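Local structure of alpha-1,3-glucanase (Paenibacillus glycanilyticus, 6K0P) at residues S105-L110 / A246-S251; V188-S193 / G217-N222; K194-A199 / S223-Y228; T242-P247 / V255-S260. The protein hydrolyses alpha-1,3-glucan as a family 87 glycoside hydrolase and binds nigerose units at several places on its catalytic domain. The protein carries 1 engineered substitution. One frame throughout, in Å; residues are numbered along the deposited sequence. Where two conformers were deposited one is given.

Interaction 1: residues S105-L110 / A246-S251; sequences SKFSYL and APQSQS. With GLC (alpha-D-glucopyranose), chain D; SO4 (sulfate ion), chain H.
K106 runs out fully extended, its CG turned opposite the backbone N (chi1 172°), and reaches straight across to Q248, whose own chain folds back at chi2 (-64°) and turns its amide oxygen to meet the ammonium group. K106 NZ is thus held by two carbonyls of one residue, giving hydrogen bonds to Q248 O at 2.8 Å and to Q248 OE1 at 2.9 Å, both tilted from the carbonyl plane. A third, longer bond of 3.3 Å runs from K106 NZ to O4 of the glucose. F107 adds its ring edge: CZ lies 3.3 Å from Q248 OE1, near the ring plane, while K106 CG lies over the rim of one ring face. A methionine in place of K106 would probably leave both Q248 carbonyls without their charged donor. Q248 NE2 is tied to G275 O, which fixes the amide's direction. The lysine therefore ties a D1 loop to a D2 loop beside a bound glucose, its charge probably stabilised by two carbonyl dipoles and a sugar oxygen.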
loop_
_atom_site.group_PDB
_atom_site.type_symbol
_atom_site.label_atom_id
_atom_site.label_comp_id
_atom_site.label_asym_id
_atom_site.label_seq_id
_atom_site.Cartn_x
_atom_site.Cartn_y
_atom_site.Cartn_z
ATOM N N SER A 105 -12.180 -6.651 -15.126
ATOM C CA SER A 105 -12.360 -5.376 -14.445
ATOM C C SER A 105 -13.389 -5.457 -13.318
ATOM O O SER A 105 -13.908 -4.419 -12.891
ATOM C CB SER A 105 -12.732 -4.276 -15.439
ATOM O OG SER A 105 -13.833 -4.684 -16.235
ATOM N N LYS A 106 -13.692 -6.668 -12.830
ATOM C CA LYS A 106 -14.674 -6.817 -11.753
ATOM C C LYS A 106 -14.362 -5.916 -10.556
ATOM O O LYS A 106 -15.270 -5.308 -9.970
ATOM C CB LYS A 106 -14.739 -8.279 -11.318
ATOM C CG LYS A 106 -15.589 -8.489 -10.067
ATOM C CD LYS A 106 -15.627 -9.948 -9.657
ATOM C CE LYS A 106 -16.533 -10.131 -8.436
ATOM N NZ LYS A 106 -16.742 -11.569 -8.122
ATOM N N PHE A 107 -13.087 -5.805 -10.187
ATOM C CA PHE A 107 -12.676 -5.087 -8.984
ATOM C C PHE A 107 -12.124 -3.694 -9.255
ATOM O O PHE A 107 -11.820 -2.971 -8.299
ATOM C CB PHE A 107 -11.662 -5.927 -8.193
ATOM C CG PHE A 107 -12.255 -7.189 -7.633
ATOM C CD1 PHE A 107 -13.059 -7.136 -6.512
ATOM C CD2 PHE A 107 -12.038 -8.419 -8.251
ATOM C CE1 PHE A 107 -13.631 -8.285 -5.987
ATOM C CE2 PHE A 107 -12.604 -9.583 -7.736
ATOM C CZ PHE A 107 -13.404 -9.514 -6.600
ATOM N N SER A 108 -11.985 -3.305 -10.519
ATOM C CA SER A 108 -11.477 -1.994 -10.886
ATOM C C SER A 108 -12.628 -1.082 -11.315
ATOM O O SER A 108 -13.799 -1.479 -11.338
ATOM C CB SER A 108 -10.420 -2.137 -11.984
ATOM O OG SER A 108 -10.913 -2.953 -13.040
ATOM N N TYR A 109 -12.275 0.162 -11.661
ATOM C CA TYR A 109 -13.198 1.206 -12.104
ATOM C C TYR A 109 -14.062 1.730 -10.961
ATOM O O TYR A 109 -15.165 1.225 -10.714
ATOM C CB TYR A 109 -14.033 0.766 -13.318
ATOM C CG TYR A 109 -13.210 0.641 -14.584
ATOM C CD1 TYR A 109 -12.407 -0.473 -14.807
ATOM C CD2 TYR A 109 -13.233 1.637 -15.552
ATOM C CE1 TYR A 109 -11.644 -0.587 -15.949
ATOM C CE2 TYR A 109 -12.474 1.529 -16.698
ATOM C CZ TYR A 109 -11.690 0.414 -16.894
ATOM O OH TYR A 109 -10.932 0.294 -18.034
ATOM N N LEU A 110 -13.553 2.739 -10.259
ATOM C CA LEU A 110 -14.269 3.414 -9.185
ATOM C C LEU A 110 -14.473 4.858 -9.626
ATOM O O LEU A 110 -13.559 5.475 -10.180
ATOM C CB LEU A 110 -13.462 3.342 -7.872
ATOM C CG LEU A 110 -13.493 2.035 -7.060
ATOM C CD1 LEU A 110 -14.902 1.765 -6.539
ATOM C CD2 LEU A 110 -12.974 0.820 -7.842
ATOM N N ALA A 246 -14.230 -15.211 -0.302
ATOM C CA ALA A 246 -15.548 -14.657 -0.023
ATOM C C ALA A 246 -16.481 -15.001 -1.185
ATOM O O ALA A 246 -16.039 -15.107 -2.329
ATOM C CB ALA A 246 -15.456 -13.135 0.114
ATOM N N PRO A 247 -17.791 -15.191 -0.921
ATOM C CA PRO A 247 -18.702 -15.583 -2.008
ATOM C C PRO A 247 -18.675 -14.579 -3.143
ATOM O O PRO A 247 -19.077 -13.428 -2.962
ATOM C CB PRO A 247 -20.075 -15.619 -1.322
ATOM C CG PRO A 247 -19.752 -15.881 0.123
ATOM C CD PRO A 247 -18.479 -15.119 0.378
ATOM N N GLN A 248 -18.184 -14.996 -4.307
ATOM C CA GLN A 248 -17.896 -14.039 -5.367
ATOM C C GLN A 248 -19.136 -13.573 -6.114
ATOM O O GLN A 248 -19.055 -12.576 -6.840
ATOM C CB GLN A 248 -16.832 -14.597 -6.316
ATOM C CG GLN A 248 -15.455 -14.716 -5.654
ATOM C CD GLN A 248 -14.904 -13.363 -5.250
ATOM O OE1 GLN A 248 -14.980 -12.401 -6.012
ATOM N NE2 GLN A 248 -14.357 -13.277 -4.049
ATOM N N SER A 249 -20.269 -14.248 -5.942
ATOM C CA SER A 249 -21.529 -13.749 -6.480
ATOM C C SER A 249 -22.194 -12.735 -5.559
ATOM O O SER A 249 -23.230 -12.173 -5.929
ATOM C CB SER A 249 -22.482 -14.911 -6.776
ATOM O OG SER A 249 -22.856 -15.573 -5.581
ATOM N N GLN A 250 -21.635 -12.502 -4.376
ATOM C CA GLN A 250 -22.042 -11.423 -3.492
ATOM C C GLN A 250 -21.007 -10.304 -3.568
ATOM O O GLN A 250 -19.913 -10.475 -4.107
ATOM C CB GLN A 250 -22.171 -11.935 -2.049
ATOM C CG GLN A 250 -23.235 -13.014 -1.883
ATOM C CD GLN A 250 -23.128 -13.758 -0.562
ATOM O OE1 GLN A 250 -22.527 -13.278 0.402
ATOM N NE2 GLN A 250 -23.706 -14.943 -0.520
ATOM N N SER A 251 -21.365 -9.140 -3.037
ATOM C CA SER A 251 -20.441 -8.020 -3.003
ATOM C C SER A 251 -20.382 -7.428 -1.602
ATOM O O SER A 251 -21.401 -7.317 -0.906
ATOM C CB SER A 251 -20.800 -6.936 -4.025
ATOM O OG SER A 251 -21.980 -6.257 -3.651
HETATM C C1 GLC D . -11.508 -15.179 -11.408
HETATM C C2 GLC D . -11.661 -13.692 -11.703
HETATM C C3 GLC D . -12.150 -12.907 -10.494
HETATM C C4 GLC D . -13.429 -13.566 -10.014
HETATM C C5 GLC D . -13.208 -15.054 -9.803
HETATM C C6 GLC D . -14.508 -15.675 -9.306
HETATM O O2 GLC D . -10.460 -13.182 -12.244
HETATM O O3 GLC D . -12.474 -11.628 -10.936
HETATM O O4 GLC D . -13.879 -13.028 -8.779
HETATM O O5 GLC D . -12.744 -15.679 -10.992
HETATM O O6 GLC D . -15.488 -15.644 -10.332
HETATM S S SO4 H . -24.973 -8.872 -2.989
HETATM O O1 SO4 H . -24.622 -7.538 -3.469
HETATM O O2 SO4 H . -24.084 -9.260 -1.900
HETATM O O3 SO4 H . -26.363 -8.820 -2.506
HETATM O O4 SO4 H . -24.892 -9.832 -4.093
#

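Interaction 2: residues V188-S193 / G217-N222; sequences VAVSAS and GEWTIN. With GLC (alpha-D-glucopyranose), chain B.
W219 lays its indole against V190 and the turn that follows, at the N-terminal end of the right-handed parallel beta-helix expected of this pectate lyase-like clan. The segment 188-193 leaves strand 187-189, and W219 comes from strand 217-220, so the contact joins an early strand and its loop to a later strand.

The apolar part is a CH-pi contact. V190 CG1 sits over one face of the six-membered ring, 4.1 Å from its centroid and 21° off the normal, displaced toward the rim near CE3. V190 directs this methyl there by setting CG1 anti to the backbone N (chi1 171°), and the two side chains approach from opposite directions. I214 and L244 also touch the indole.

Polar backbone atoms of the loop approach the ring's outer end. S191 O comes to CZ3 obliquely at 3.4 Å, and A192 N lies at the ring edge, 3.9 Å from CZ3. NE1 donates to P215 O, which would limit the indole's rotation. A leucine at W219 is likely to open a gap beside V190 and the 191-192 backbone and to leave P215 O without its indole donor.

Two further bonds lie within single segments or reach a ligand. E218, next to the tryptophan, accepts from glucose O1 through OE2 at 2.6 Å. In the 188-193 loop, S191 OG accepts from S193 N at 3.2 Å, closing an ST turn.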
loop_
_atom_site.group_PDB
_atom_site.type_symbol
_atom_site.label_atom_id
_atom_site.label_comp_id
_atom_site.label_asym_id
_atom_site.label_seq_id
_atom_site.Cartn_x
_atom_site.Cartn_y
_atom_site.Cartn_z
ATOM N N VAL A 188 -6.287 -29.897 13.212
ATOM C CA VAL A 188 -7.504 -30.436 12.607
ATOM C C VAL A 188 -7.598 -29.933 11.170
ATOM O O VAL A 188 -7.573 -28.723 10.921
ATOM C CB VAL A 188 -8.739 -30.011 13.412
ATOM C CG1 VAL A 188 -9.999 -30.599 12.787
ATOM C CG2 VAL A 188 -8.605 -30.448 14.875
ATOM N N ALA A 189 -7.722 -30.852 10.216
ATOM C CA ALA A 189 -7.744 -30.450 8.812
ATOM C C ALA A 189 -9.139 -30.032 8.367
ATOM O O ALA A 189 -10.115 -30.773 8.549
ATOM C CB ALA A 189 -7.247 -31.584 7.914
ATOM N N VAL A 190 -9.226 -28.838 7.779
ATOM C CA VAL A 190 -10.372 -28.512 6.948
ATOM C C VAL A 190 -10.366 -29.470 5.758
ATOM O O VAL A 190 -9.307 -29.922 5.303
ATOM C CB VAL A 190 -10.251 -27.040 6.511
ATOM C CG1 VAL A 190 -11.288 -26.675 5.449
ATOM C CG2 VAL A 190 -10.371 -26.127 7.743
ATOM N N SER A 191 -11.557 -29.818 5.276
ATOM C CA SER A 191 -11.678 -30.763 4.176
ATOM C C SER A 191 -12.943 -30.444 3.395
ATOM O O SER A 191 -13.714 -29.556 3.761
ATOM C CB SER A 191 -11.774 -32.193 4.706
ATOM O OG SER A 191 -13.067 -32.399 5.255
ATOM N N ALA A 192 -13.165 -31.208 2.321
ATOM C CA ALA A 192 -14.370 -31.030 1.515
ATOM C C ALA A 192 -15.648 -31.136 2.344
ATOM O O ALA A 192 -16.670 -30.550 1.972
ATOM C CB ALA A 192 -14.390 -32.033 0.361
ATOM N N SER A 193 -15.625 -31.860 3.462
ATOM C CA SER A 193 -16.831 -32.002 4.276
ATOM C C SER A 193 -16.682 -31.463 5.692
ATOM O O SER A 193 -17.603 -31.628 6.501
ATOM C CB SER A 193 -17.315 -33.452 4.321
ATOM O OG SER A 193 -16.320 -34.272 4.896
ATOM N N GLY A 217 -6.522 -25.349 -1.976
ATOM C CA GLY A 217 -7.864 -25.337 -2.512
ATOM C C GLY A 217 -8.538 -23.997 -2.352
ATOM O O GLY A 217 -7.909 -23.040 -1.895
ATOM N N GLU A 218 -9.805 -23.912 -2.739
ATOM C CA GLU A 218 -10.619 -22.729 -2.515
ATOM C C GLU A 218 -11.664 -23.066 -1.469
ATOM O O GLU A 218 -12.420 -24.031 -1.630
ATOM C CB GLU A 218 -11.317 -22.287 -3.798
ATOM C CG GLU A 218 -10.387 -21.861 -4.921
ATOM C CD GLU A 218 -11.172 -21.339 -6.109
ATOM O OE1 GLU A 218 -12.357 -20.991 -5.920
ATOM O OE2 GLU A 218 -10.605 -21.257 -7.211
ATOM N N TRP A 219 -11.714 -22.262 -0.412
ATOM C CA TRP A 219 -12.537 -22.546 0.757
ATOM C C TRP A 219 -13.393 -21.324 1.033
ATOM O O TRP A 219 -12.860 -20.227 1.234
ATOM C CB TRP A 219 -11.638 -22.864 1.953
ATOM C CG TRP A 219 -10.669 -23.956 1.624
ATOM C CD1 TRP A 219 -9.350 -23.820 1.286
ATOM C CD2 TRP A 219 -10.964 -25.354 1.550
ATOM N NE1 TRP A 219 -8.807 -25.054 1.027
ATOM C CE2 TRP A 219 -9.774 -26.011 1.188
ATOM C CE3 TRP A 219 -12.117 -26.113 1.769
ATOM C CZ2 TRP A 219 -9.703 -27.391 1.032
ATOM C CZ3 TRP A 219 -12.043 -27.493 1.616
ATOM C CH2 TRP A 219 -10.845 -28.113 1.254
ATOM N N THR A 220 -14.711 -21.502 1.028
ATOM C CA THR A 220 -15.602 -20.367 1.219
ATOM C C THR A 220 -15.439 -19.804 2.623
ATOM O O THR A 220 -15.458 -20.544 3.614
ATOM C CB THR A 220 -17.050 -20.803 1.012
ATOM O OG1 THR A 220 -17.260 -21.096 -0.373
ATOM C CG2 THR A 220 -18.019 -19.689 1.442
ATOM N N ILE A 221 -15.258 -18.493 2.707
ATOM C CA ILE A 221 -15.439 -17.760 3.951
ATOM C C ILE A 221 -16.639 -16.840 3.741
ATOM O O ILE A 221 -16.554 -15.800 3.077
ATOM C CB ILE A 221 -14.171 -17.024 4.404
ATOM C CG1 ILE A 221 -13.531 -16.210 3.276
ATOM C CG2 ILE A 221 -13.153 -18.026 4.940
ATOM C CD1 ILE A 221 -12.430 -15.275 3.776
ATOM N N ASN A 222 -17.793 -17.253 4.266
ATOM C CA ASN A 222 -19.014 -16.469 4.115
ATOM C C ASN A 222 -19.444 -15.826 5.423
ATOM O O ASN A 222 -20.590 -15.384 5.553
ATOM C CB ASN A 222 -20.144 -17.294 3.495
ATOM C CG ASN A 222 -20.577 -18.456 4.365
ATOM O OD1 ASN A 222 -20.221 -18.543 5.539
ATOM N ND2 ASN A 222 -21.355 -19.363 3.785
HETATM C C1 GLC B . -9.263 -18.378 -8.615
HETATM C C2 GLC B . -10.121 -17.218 -9.078
HETATM C C3 GLC B . -9.942 -16.797 -10.542
HETATM C C4 GLC B . -8.482 -16.803 -10.860
HETATM C C5 GLC B . -7.964 -18.187 -10.607
HETATM C C6 GLC B . -6.516 -18.361 -11.042
HETATM O O1 GLC B . -9.836 -19.537 -9.000
HETATM O O2 GLC B . -11.461 -17.501 -8.769
HETATM O O3 GLC B . -10.277 -15.441 -10.660
HETATM O O4 GLC B . -8.316 -16.488 -12.212
HETATM O O5 GLC B . -7.992 -18.339 -9.219
HETATM O O6 GLC B . -5.618 -17.475 -10.420
#

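Interaction 3: residues K194-A199 / S223-Y228; sequences KSIDQA and SKIFLY
I196 and I225 meet at about a right angle, methyl against methyl: I196 CG2 lies 3.7 Å from I225 CD1. The two residues share the same first torsion, yet they present different branches. I196 offers the short CG2 branch, whereas I225 reaches over with the end of its longer one, so that CD1 also comes close to I196 CB.

D197 stands obliquely to I225, and its carboxylate passes the isoleucine with OD1 3.7 Å from I225 CG2. No direct hydrogen bond crosses the contact; water does the polar work. One water gives to D197 OD1 and accepts from F226 N at 2.9 Å. A second donates to D197 OD2 and to K224 O, and is also hydrogen-bonded to S223 OG at 2.7 Å. The carboxylate is thus linked through solvent to the backbone of the strand without touching it, on the exposed side of the isoleucine pair.

The helix start is secured separately by a capping box, in which S195 OG accepts from Q198 N and Q198 OE1 accepts from S195 N at 2.9 Å.

Behind the pair, I196 packs on I212 of strand 211-214, and I225 on L200 of the same helix and F257 of strand 256-259. Helix 196-204 thereby lies against strands 211-214 and 224-227 at the N-terminal end of the beta-helix.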
loop_
_atom_site.group_PDB
_atom_site.type_symbol
_atom_site.label_atom_id
_atom_site.label_comp_id
_atom_site.label_asym_id
_atom_site.label_seq_id
_atom_site.Cartn_x
_atom_site.Cartn_y
_atom_site.Cartn_z
ATOM N N LYS A 194 -15.561 -30.825 6.021
ATOM C CA LYS A 194 -15.369 -30.236 7.343
ATOM C C LYS A 194 -14.974 -28.779 7.153
ATOM O O LYS A 194 -13.885 -28.484 6.649
ATOM C CB LYS A 194 -14.326 -30.996 8.159
ATOM C CG LYS A 194 -14.219 -30.490 9.594
ATOM C CD LYS A 194 -13.191 -31.266 10.404
ATOM C CE LYS A 194 -13.509 -32.758 10.447
ATOM N NZ LYS A 194 -12.534 -33.506 11.281
ATOM N N SER A 195 -15.859 -27.872 7.546
ATOM C CA SER A 195 -15.629 -26.459 7.315
ATOM C C SER A 195 -14.584 -25.911 8.286
ATOM O O SER A 195 -14.191 -26.557 9.265
ATOM C CB SER A 195 -16.926 -25.684 7.507
ATOM O OG SER A 195 -17.276 -25.693 8.877
ATOM N N ILE A 196 -14.130 -24.686 7.997
ATOM C CA ILE A 196 -13.234 -23.976 8.910
ATOM C C ILE A 196 -13.842 -23.885 10.309
ATOM O O ILE A 196 -13.184 -24.185 11.313
ATOM C CB ILE A 196 -12.885 -22.589 8.339
ATOM C CG1 ILE A 196 -12.119 -22.727 7.020
ATOM C CG2 ILE A 196 -12.085 -21.777 9.352
ATOM C CD1 ILE A 196 -11.992 -21.425 6.228
ATOM N N ASP A 197 -15.114 -23.477 10.397
ATOM C CA ASP A 197 -15.766 -23.389 11.704
ATOM C C ASP A 197 -15.823 -24.746 12.403
ATOM O O ASP A 197 -15.639 -24.827 13.621
ATOM C CB ASP A 197 -17.178 -22.817 11.568
ATOM C CG ASP A 197 -17.236 -21.308 11.803
ATOM O OD1 ASP A 197 -16.409 -20.758 12.574
ATOM O OD2 ASP A 197 -18.154 -20.676 11.242
ATOM N N GLN A 198 -16.100 -25.819 11.653
ATOM C CA GLN A 198 -16.169 -27.148 12.264
ATOM C C GLN A 198 -14.798 -27.612 12.745
ATOM O O GLN A 198 -14.681 -28.217 13.821
ATOM C CB GLN A 198 -16.786 -28.149 11.286
ATOM C CG GLN A 198 -18.263 -27.894 11.019
ATOM C CD GLN A 198 -18.826 -28.792 9.938
ATOM O OE1 GLN A 198 -18.171 -29.065 8.929
ATOM N NE2 GLN A 198 -20.055 -29.255 10.142
ATOM N N ALA A 199 -13.751 -27.339 11.965
ATOM C CA ALA A 199 -12.398 -27.678 12.397
ATOM C C ALA A 199 -12.021 -26.915 13.660
ATOM O O ALA A 199 -11.399 -27.478 14.570
ATOM C CB ALA A 199 -11.401 -27.396 11.272
ATOM N N SER A 223 -18.540 -15.760 6.392
ATOM C CA SER A 223 -18.856 -15.213 7.698
ATOM C C SER A 223 -17.576 -14.696 8.317
ATOM O O SER A 223 -16.474 -14.935 7.813
ATOM C CB SER A 223 -19.443 -16.294 8.595
ATOM O OG SER A 223 -18.451 -17.280 8.859
ATOM N N LYS A 224 -17.733 -13.988 9.428
ATOM C CA LYS A 224 -16.615 -13.708 10.317
ATOM C C LYS A 224 -16.384 -14.926 11.199
ATOM O O LYS A 224 -17.296 -15.390 11.895
ATOM C CB LYS A 224 -16.922 -12.462 11.142
ATOM C CG LYS A 224 -16.476 -11.198 10.461
ATOM C CD LYS A 224 -14.955 -11.063 10.553
ATOM C CE LYS A 224 -14.446 -10.137 9.472
ATOM N NZ LYS A 224 -13.046 -9.759 9.776
ATOM N N ILE A 225 -15.174 -15.464 11.144
ATOM C CA ILE A 225 -14.813 -16.677 11.863
ATOM C C ILE A 225 -14.136 -16.268 13.162
ATOM O O ILE A 225 -13.063 -15.647 13.151
ATOM C CB ILE A 225 -13.915 -17.571 10.996
ATOM C CG1 ILE A 225 -14.715 -18.078 9.794
ATOM C CG2 ILE A 225 -13.411 -18.745 11.803
ATOM C CD1 ILE A 225 -13.862 -18.631 8.674
ATOM N N PHE A 226 -14.762 -16.612 14.292
ATOM C CA PHE A 226 -14.299 -16.151 15.592
ATOM C C PHE A 226 -13.299 -17.122 16.200
ATOM O O PHE A 226 -13.518 -18.344 16.208
ATOM C CB PHE A 226 -15.480 -15.902 16.536
ATOM C CG PHE A 226 -16.160 -14.601 16.263
ATOM C CD1 PHE A 226 -17.112 -14.506 15.263
ATOM C CD2 PHE A 226 -15.786 -13.450 16.945
ATOM C CE1 PHE A 226 -17.717 -13.295 14.968
ATOM C CE2 PHE A 226 -16.385 -12.243 16.666
ATOM C CZ PHE A 226 -17.348 -12.155 15.664
ATOM N N LEU A 227 -12.196 -16.571 16.694
ATOM C CA LEU A 227 -11.169 -17.336 17.384
ATOM C C LEU A 227 -11.292 -17.000 18.859
ATOM O O LEU A 227 -11.242 -15.824 19.239
ATOM C CB LEU A 227 -9.768 -16.991 16.868
ATOM C CG LEU A 227 -9.549 -17.138 15.358
ATOM C CD1 LEU A 227 -8.047 -17.044 15.031
ATOM C CD2 LEU A 227 -10.130 -18.441 14.857
ATOM N N TYR A 228 -11.499 -18.026 19.672
ATOM C CA TYR A 228 -11.689 -17.867 21.108
ATOM C C TYR A 228 -11.274 -19.176 21.770
ATOM O O TYR A 228 -10.745 -20.078 21.112
ATOM C CB TYR A 228 -13.123 -17.416 21.436
ATOM C CG TYR A 228 -14.213 -18.367 20.975
ATOM C CD1 TYR A 228 -14.609 -18.410 19.644
ATOM C CD2 TYR A 228 -14.853 -19.210 21.875
ATOM C CE1 TYR A 228 -15.608 -19.281 19.217
ATOM C CE2 TYR A 228 -15.859 -20.075 21.463
ATOM C CZ TYR A 228 -16.232 -20.106 20.137
ATOM O OH TYR A 228 -17.224 -20.955 19.713
HETATM O O HOH W 1 -17.146 -18.220 14.045
HETATM O O HOH W 2 -18.587 -18.172 11.412
HETATM O O HOH W 3 -14.880 -20.446 14.867
#

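Interaction 4: residues T242-P247 / V255-S260; sequences TKLVAP and VGFNIS
Two apolar pairs, L244 with F257 and A246 with V255, make this contact, and no hydrogen bond passes directly between the segments.

In the first pair the leucine works through one methyl. L244 CD1 lies 3.8 Å from F257 CE2 and 4.0 Å from F257 CZ, so the methyl meets the far end of the ring at the CE2-CZ bond. Its approach to the ring is oblique, and the two side chains cross at about a right angle. F257 has CG anti to its carbonyl carbon (chi1 -66°), which swings the far end of the ring closer to the leucine than its CB direction alone would suggest.

The second pair is methyl on methyl. A246 CB meets V255 CG2 at 3.7 Å. The valine places CG2 between its backbone N and carbonyl carbon, which points this methyl at the alanine.

Both pairs are buried in the parallel beta-helix, where strands 242-245 and 256-259 belong to different runs of parallel strands. The former pairs with 217-220 and 271-274, the latter with 224-227 and 286-289, and the residues between them carry the chain from one run to the other.

Backbone hydrogen bonding thus goes to those neighbours: L244 bonds to S272 and W274. Other side chains extend the apolar filling, with I221 against L244 and I225 against F257. G256, between V255 and F257, has backbone angles (phi 135°, psi -140°) at which a CB would press on the preceding carbonyl oxygen.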
loop_
_atom_site.group_PDB
_atom_site.type_symbol
_atom_site.label_atom_id
_atom_site.label_comp_id
_atom_site.label_asym_id
_atom_site.label_seq_id
_atom_site.Cartn_x
_atom_site.Cartn_y
_atom_site.Cartn_z
ATOM N N THR A 242 -3.558 -22.286 -0.626
ATOM C CA THR A 242 -4.736 -22.213 0.236
ATOM C C THR A 242 -5.386 -20.859 0.004
ATOM O O THR A 242 -4.798 -19.825 0.335
ATOM C CB THR A 242 -4.332 -22.347 1.700
ATOM O OG1 THR A 242 -3.762 -23.644 1.919
ATOM C CG2 THR A 242 -5.555 -22.171 2.617
ATOM N N LYS A 243 -6.592 -20.862 -0.560
ATOM C CA LYS A 243 -7.317 -19.640 -0.894
ATOM C C LYS A 243 -8.625 -19.617 -0.121
ATOM O O LYS A 243 -9.500 -20.459 -0.355
ATOM C CB LYS A 243 -7.615 -19.594 -2.396
ATOM C CG LYS A 243 -6.355 -19.643 -3.258
ATOM C CD LYS A 243 -6.712 -19.804 -4.735
ATOM C CE LYS A 243 -5.463 -19.919 -5.603
ATOM N NZ LYS A 243 -5.840 -19.908 -7.048
ATOM N N LEU A 244 -8.767 -18.642 0.772
ATOM C CA LEU A 244 -10.031 -18.401 1.452
ATOM C C LEU A 244 -10.801 -17.391 0.611
ATOM O O LEU A 244 -10.284 -16.308 0.310
ATOM C CB LEU A 244 -9.776 -17.856 2.854
ATOM C CG LEU A 244 -8.787 -18.633 3.726
ATOM C CD1 LEU A 244 -8.767 -18.039 5.144
ATOM C CD2 LEU A 244 -9.107 -20.126 3.763
ATOM N N VAL A 245 -12.010 -17.751 0.198
ATOM C CA VAL A 245 -12.711 -17.028 -0.858
ATOM C C VAL A 245 -14.052 -16.533 -0.327
ATOM O O VAL A 245 -14.922 -17.338 0.029
ATOM C CB VAL A 245 -12.896 -17.905 -2.110
ATOM C CG1 VAL A 245 -13.601 -17.129 -3.207
ATOM C CG2 VAL A 245 -11.542 -18.412 -2.611
ATOM N N ALA A 246 -14.230 -15.211 -0.302
ATOM C CA ALA A 246 -15.548 -14.657 -0.023
ATOM C C ALA A 246 -16.481 -15.001 -1.185
ATOM O O ALA A 246 -16.039 -15.107 -2.329
ATOM C CB ALA A 246 -15.456 -13.135 0.114
ATOM N N PRO A 247 -17.791 -15.191 -0.921
ATOM C CA PRO A 247 -18.702 -15.583 -2.008
ATOM C C PRO A 247 -18.675 -14.579 -3.143
ATOM O O PRO A 247 -19.077 -13.428 -2.962
ATOM C CB PRO A 247 -20.075 -15.619 -1.322
ATOM C CG PRO A 247 -19.752 -15.881 0.123
ATOM C CD PRO A 247 -18.479 -15.119 0.378
ATOM N N VAL A 255 -16.245 -10.662 5.890
ATOM C CA VAL A 255 -15.866 -12.037 6.172
ATOM C C VAL A 255 -14.393 -12.066 6.542
ATOM O O VAL A 255 -13.651 -11.110 6.304
ATOM C CB VAL A 255 -16.166 -12.985 4.987
ATOM C CG1 VAL A 255 -17.656 -12.941 4.657
ATOM C CG2 VAL A 255 -15.324 -12.604 3.771
ATOM N N GLY A 256 -13.977 -13.165 7.167
ATOM C CA GLY A 256 -12.595 -13.296 7.578
ATOM C C GLY A 256 -12.511 -13.830 8.987
ATOM O O GLY A 256 -13.285 -14.718 9.350
ATOM N N PHE A 257 -11.590 -13.298 9.784
ATOM C CA PHE A 257 -11.398 -13.743 11.158
ATOM C C PHE A 257 -11.629 -12.595 12.125
ATOM O O PHE A 257 -11.418 -11.424 11.798
ATOM C CB PHE A 257 -9.986 -14.307 11.371
ATOM C CG PHE A 257 -9.729 -15.570 10.598
ATOM C CD1 PHE A 257 -10.233 -16.784 11.031
ATOM C CD2 PHE A 257 -9.014 -15.528 9.411
ATOM C CE1 PHE A 257 -10.019 -17.939 10.300
ATOM C CE2 PHE A 257 -8.788 -16.676 8.685
ATOM C CZ PHE A 257 -9.289 -17.885 9.126
ATOM N N ASN A 258 -12.082 -12.944 13.327
ATOM C CA ASN A 258 -12.216 -11.989 14.413
ATOM C C ASN A 258 -11.660 -12.664 15.658
ATOM O O ASN A 258 -12.176 -13.701 16.087
ATOM C CB ASN A 258 -13.685 -11.575 14.602
ATOM C CG ASN A 258 -13.857 -10.448 15.609
ATOM O OD1 ASN A 258 -13.174 -10.411 16.630
ATOM N ND2 ASN A 258 -14.785 -9.528 15.332
ATOM N N ILE A 259 -10.587 -12.101 16.206
ATOM C CA ILE A 259 -9.806 -12.728 17.268
ATOM C C ILE A 259 -10.234 -12.126 18.602
ATOM O O ILE A 259 -9.940 -10.959 18.889
ATOM C CB ILE A 259 -8.303 -12.533 17.030
ATOM C CG1 ILE A 259 -7.929 -12.977 15.606
ATOM C CG2 ILE A 259 -7.497 -13.299 18.087
ATOM C CD1 ILE A 259 -6.450 -12.799 15.264
ATOM N N SER A 260 -10.940 -12.915 19.411
ATOM C CA SER A 260 -11.336 -12.499 20.748
ATOM C C SER A 260 -10.144 -12.568 21.702
ATOM O O SER A 260 -9.129 -13.207 21.421
ATOM C CB SER A 260 -12.461 -13.396 21.262
ATOM O OG SER A 260 -13.583 -13.334 20.390
#

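Interaction 4 is the buried contact of the set, made of methyls and a ring, while the others are partly buried: interaction 1 is hydrogen-bonded, interaction 2 is ring packing with backbone atoms near the rim, and interaction 3 is methyl packing beside water bridges. Interactions 2, 3 and 4 share one framework: strand 217-220 runs beside 242-245, and strand 224-227 beside 256-259, with probable backbone hydrogen bonds such as W219 O to V245 N and I225 N to G256 O. Segment 246-251 of interaction 1 continues from that framework, sharing A246 and P247 with interaction 4, and meets the D1 loop 105-110. Chemistry follows place: charge and sugar where D1 meets D2, an aromatic ring and solvent nearer the N-terminal end of the beta-helix, hydrocarbon within.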